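Local coordinates for putative general stress protein 26 (Jannaschia sp., PDB 2QEA) that is of unconfirmed function but is probably a flavin-binding oxidoreductase of the pyridoxamine 5'-phosphate oxidase-like kind, possibly linked to general stress, at residues A[21-32]-A[54-64]. Residues are numbered along the deposited sequence; the frame is centred on the assembly and turned at random.
Sequences LGIKGQGRLIPM and LAKGVAAGPQP
I23 and L54 carry an apolar helix-on-hairpin contact: helix 53-57 packs against the hairpin of strands 19-23 and 30-32, and the chain after it returns as strand 63-71 beside strand 19-23. Between 21-32 and 54-64 one backbone hydrogen bond is made, K24 N to P64 O, at 3.0 Å and 165° at the hydrogen, just past the end of strand 19-23. L54 divides its branches. CD1 meets I30 CD1 tip to tip at 3.9 Å and also touches L21 CD2 and the selenium of M32, while CD2 lies over G22 CA and against I23 CG1.

I23 and L54 run past one another in opposite directions. With CG1 anti to its own carbonyl carbon (chi1 -59°) and the chain then extended, I23 sends CD1 under the helix end, 3.7 Å from G57 CA and 3.8 Å from V58 CG1. Its other branch, CG2, rests 3.8 Å from Q63 CB and also touches P64 O, so one residue spans both helix end and returning strand. G57 fits because it has no side chain; a CB there would clash with I23 CD1. Replacing I23 by an alanine would probably open a gap beneath G57 and V58 and deprive Q63 CB of its apolar neighbour.

At the exposed margin, K24 CD passes P64 CB at 4.1 Å, the two side chains crossing nearly at right angles, and NZ continues to a salt bridge with D81. The sheet pairing carries on through backbone bonding of G22 with Q66 and of Q63 with L84. Strand 114-129 packs on L21, L54 and V58, strand 44-49 touches L21 and M32, and E125 of the second subunit packs on I30.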
loop_
_atom_site.group_PDB
_atom_site.type_symbol
_atom_site.label_atom_id
_atom_site.label_comp_id
_atom_site.label_asym_id
_atom_site.label_seq_id
_atom_site.Cartn_x
_atom_site.Cartn_y
_atom_site.Cartn_z
ATOM N N LEU A 21 -5.400 6.239 0.408
ATOM C CA LEU A 21 -6.428 6.996 -0.330
ATOM C C LEU A 21 -6.028 8.445 -0.598
ATOM O O LEU A 21 -5.309 9.056 0.194
ATOM C CB LEU A 21 -7.732 6.978 0.474
ATOM C CG LEU A 21 -9.012 7.589 -0.112
ATOM C CD1 LEU A 21 -9.415 6.916 -1.419
ATOM C CD2 LEU A 21 -10.133 7.482 0.913
ATOM N N GLY A 22 -6.528 8.992 -1.706
ATOM C CA GLY A 22 -6.246 10.376 -2.085
ATOM C C GLY A 22 -7.023 10.878 -3.293
ATOM O O GLY A 22 -7.448 10.083 -4.138
ATOM N N ILE A 23 -7.208 12.199 -3.349
ATOM C CA ILE A 23 -7.882 12.885 -4.460
ATOM C C ILE A 23 -6.780 13.244 -5.455
ATOM O O ILE A 23 -5.729 13.744 -5.045
ATOM C CB ILE A 23 -8.624 14.165 -3.983
ATOM C CG1 ILE A 23 -9.674 13.811 -2.919
ATOM C CG2 ILE A 23 -9.291 14.878 -5.156
ATOM C CD1 ILE A 23 -10.401 14.997 -2.338
ATOM N N LYS A 24 -7.016 12.992 -6.746
ATOM C CA LYS A 24 -6.008 13.251 -7.797
ATOM C C LYS A 24 -5.651 14.732 -7.924
ATOM O O LYS A 24 -6.541 15.583 -7.990
ATOM C CB LYS A 24 -6.452 12.699 -9.155
ATOM C CG LYS A 24 -6.477 11.185 -9.211
ATOM C CD LYS A 24 -6.782 10.692 -10.616
ATOM C CE LYS A 24 -6.705 9.177 -10.712
ATOM N NZ LYS A 24 -5.323 8.658 -10.448
ATOM N N GLY A 25 -4.348 15.018 -7.943
ATOM C CA GLY A 25 -3.833 16.387 -8.027
ATOM C C GLY A 25 -3.931 17.220 -6.755
ATOM O O GLY A 25 -3.780 18.443 -6.824
ATOM N N GLN A 26 -4.177 16.572 -5.609
ATOM C CA GLN A 26 -4.295 17.235 -4.301
ATOM C C GLN A 26 -3.523 16.453 -3.233
ATOM O O GLN A 26 -4.019 15.458 -2.704
ATOM C CB GLN A 26 -5.767 17.379 -3.894
ATOM C CG GLN A 26 -6.569 18.333 -4.781
ATOM C CD GLN A 26 -8.035 18.468 -4.369
ATOM O OE1 GLN A 26 -8.472 17.919 -3.355
ATOM N NE2 GLN A 26 -8.799 19.206 -5.165
ATOM N N GLY A 27 -2.298 16.900 -2.952
ATOM C CA GLY A 27 -1.437 16.287 -1.942
ATOM C C GLY A 27 -0.996 14.871 -2.266
ATOM O O GLY A 27 -1.009 14.452 -3.429
ATOM N N ARG A 28 -0.611 14.143 -1.219
ATOM C CA ARG A 28 -0.177 12.749 -1.313
ATOM C C ARG A 28 -1.226 11.807 -0.728
ATOM O O ARG A 28 -2.199 12.249 -0.108
ATOM C CB ARG A 28 1.160 12.572 -0.592
ATOM C CG ARG A 28 2.301 13.350 -1.229
ATOM C CD ARG A 28 3.642 12.854 -0.725
ATOM N NE ARG A 28 4.765 13.584 -1.313
ATOM C CZ ARG A 28 5.256 14.756 -0.890
ATOM N NH1 ARG A 28 4.737 15.415 0.154
ATOM N NH2 ARG A 28 6.292 15.290 -1.538
ATOM N N LEU A 29 -1.026 10.508 -0.949
ATOM C CA LEU A 29 -1.924 9.469 -0.430
ATOM C C LEU A 29 -1.682 9.300 1.076
ATOM O O LEU A 29 -0.529 9.345 1.520
ATOM C CB LEU A 29 -1.691 8.130 -1.142
ATOM C CG LEU A 29 -1.843 8.071 -2.668
ATOM C CD1 LEU A 29 -1.310 6.744 -3.201
ATOM C CD2 LEU A 29 -3.290 8.284 -3.088
ATOM N N ILE A 30 -2.766 9.120 1.841
ATOM C CA ILE A 30 -2.718 8.925 3.307
ATOM C C ILE A 30 -3.390 7.599 3.697
ATOM O O ILE A 30 -4.304 7.154 2.986
ATOM C CB ILE A 30 -3.360 10.118 4.082
ATOM C CG1 ILE A 30 -4.858 10.291 3.760
ATOM C CG2 ILE A 30 -2.594 11.405 3.782
ATOM C CD1 ILE A 30 -5.538 11.378 4.580
ATOM N N PRO A 31 -2.965 6.977 4.826
ATOM C CA PRO A 31 -3.577 5.708 5.244
ATOM C C PRO A 31 -5.029 5.860 5.735
ATOM O O PRO A 31 -5.314 6.757 6.534
ATOM C CB PRO A 31 -2.660 5.232 6.377
ATOM C CG PRO A 31 -2.094 6.468 6.937
ATOM C CD PRO A 31 -1.908 7.392 5.772
HETATM N N MSE A 32 -5.918 5.004 5.222
HETATM C CA MSE A 32 -7.350 4.964 5.581
HETATM C C MSE A 32 -7.799 3.508 5.761
HETATM O O MSE A 32 -7.151 2.599 5.243
HETATM C CB MSE A 32 -8.197 5.607 4.481
HETATM C CG MSE A 32 -7.887 7.065 4.196
HETATM SE SE MSE A 32 -8.341 8.242 5.671
HETATM C CE MSE A 32 -10.284 8.137 5.528
ATOM N N LEU A 54 -9.503 15.252 2.807
ATOM C CA LEU A 54 -10.354 14.386 1.965
ATOM C C LEU A 54 -11.842 14.762 2.059
ATOM O O LEU A 54 -12.540 14.752 1.043
ATOM C CB LEU A 54 -10.175 12.896 2.311
ATOM C CG LEU A 54 -8.830 12.244 1.993
ATOM C CD1 LEU A 54 -8.784 10.834 2.566
ATOM C CD2 LEU A 54 -8.557 12.227 0.489
ATOM N N ALA A 55 -12.306 15.089 3.271
ATOM C CA ALA A 55 -13.697 15.512 3.507
ATOM C C ALA A 55 -13.981 16.853 2.827
ATOM O O ALA A 55 -14.955 16.976 2.078
ATOM C CB ALA A 55 -13.996 15.604 5.000
ATOM N N LYS A 56 -13.120 17.839 3.086
ATOM C CA LYS A 56 -13.235 19.174 2.467
ATOM C C LYS A 56 -13.059 19.137 0.942
ATOM O O LYS A 56 -13.701 19.911 0.235
ATOM C CB LYS A 56 -12.244 20.171 3.090
ATOM C CG LYS A 56 -12.528 20.498 4.560
ATOM C CD LYS A 56 -11.608 21.584 5.131
ATOM C CE LYS A 56 -10.137 21.168 5.171
ATOM N NZ LYS A 56 -9.294 22.174 5.882
ATOM N N GLY A 57 -12.198 18.239 0.452
ATOM C CA GLY A 57 -11.955 18.065 -0.985
ATOM C C GLY A 57 -13.150 17.568 -1.787
ATOM O O GLY A 57 -13.283 17.913 -2.963
ATOM N N VAL A 58 -14.006 16.758 -1.152
ATOM C CA VAL A 58 -15.227 16.207 -1.771
ATOM C C VAL A 58 -16.531 16.862 -1.259
ATOM O O VAL A 58 -17.620 16.339 -1.523
ATOM C CB VAL A 58 -15.303 14.654 -1.588
ATOM C CG1 VAL A 58 -14.051 13.989 -2.150
ATOM C CG2 VAL A 58 -15.513 14.261 -0.120
ATOM N N ALA A 59 -16.422 18.002 -0.560
ATOM C CA ALA A 59 -17.589 18.727 -0.012
ATOM C C ALA A 59 -18.468 19.336 -1.110
ATOM O O ALA A 59 -19.695 19.242 -1.041
ATOM C CB ALA A 59 -17.140 19.815 0.969
ATOM N N ALA A 60 -17.832 19.956 -2.107
ATOM C CA ALA A 60 -18.535 20.546 -3.260
ATOM C C ALA A 60 -19.173 19.489 -4.180
ATOM O O ALA A 60 -20.227 19.744 -4.764
ATOM C CB ALA A 60 -17.595 21.446 -4.063
ATOM N N GLY A 61 -18.534 18.322 -4.307
ATOM C CA GLY A 61 -19.047 17.218 -5.140
ATOM C C GLY A 61 -18.029 16.111 -5.407
ATOM O O GLY A 61 -16.907 16.181 -4.893
ATOM N N PRO A 62 -18.414 15.069 -6.189
ATOM C CA PRO A 62 -17.499 13.964 -6.538
ATOM C C PRO A 62 -16.217 14.411 -7.262
ATOM O O PRO A 62 -16.281 15.287 -8.136
ATOM C CB PRO A 62 -18.350 13.073 -7.456
ATOM C CG PRO A 62 -19.744 13.389 -7.112
ATOM C CD PRO A 62 -19.758 14.843 -6.756
ATOM N N GLN A 63 -15.081 13.815 -6.881
ATOM C CA GLN A 63 -13.756 14.129 -7.440
ATOM C C GLN A 63 -13.004 12.859 -7.859
ATOM O O GLN A 63 -13.151 11.832 -7.188
ATOM C CB GLN A 63 -12.907 14.849 -6.384
ATOM C CG GLN A 63 -13.396 16.242 -5.994
ATOM C CD GLN A 63 -13.278 17.273 -7.107
ATOM O OE1 GLN A 63 -12.470 17.137 -8.029
ATOM N NE2 GLN A 63 -14.079 18.323 -7.011
ATOM N N PRO A 64 -12.209 12.915 -8.965
ATOM C CA PRO A 64 -11.363 11.762 -9.329
ATOM C C PRO A 64 -10.375 11.435 -8.201
ATOM O O PRO A 64 -9.752 12.349 -7.648
ATOM C CB PRO A 64 -10.616 12.243 -10.583
ATOM C CG PRO A 64 -11.454 13.320 -11.136
ATOM C CD PRO A 64 -12.076 13.999 -9.961
#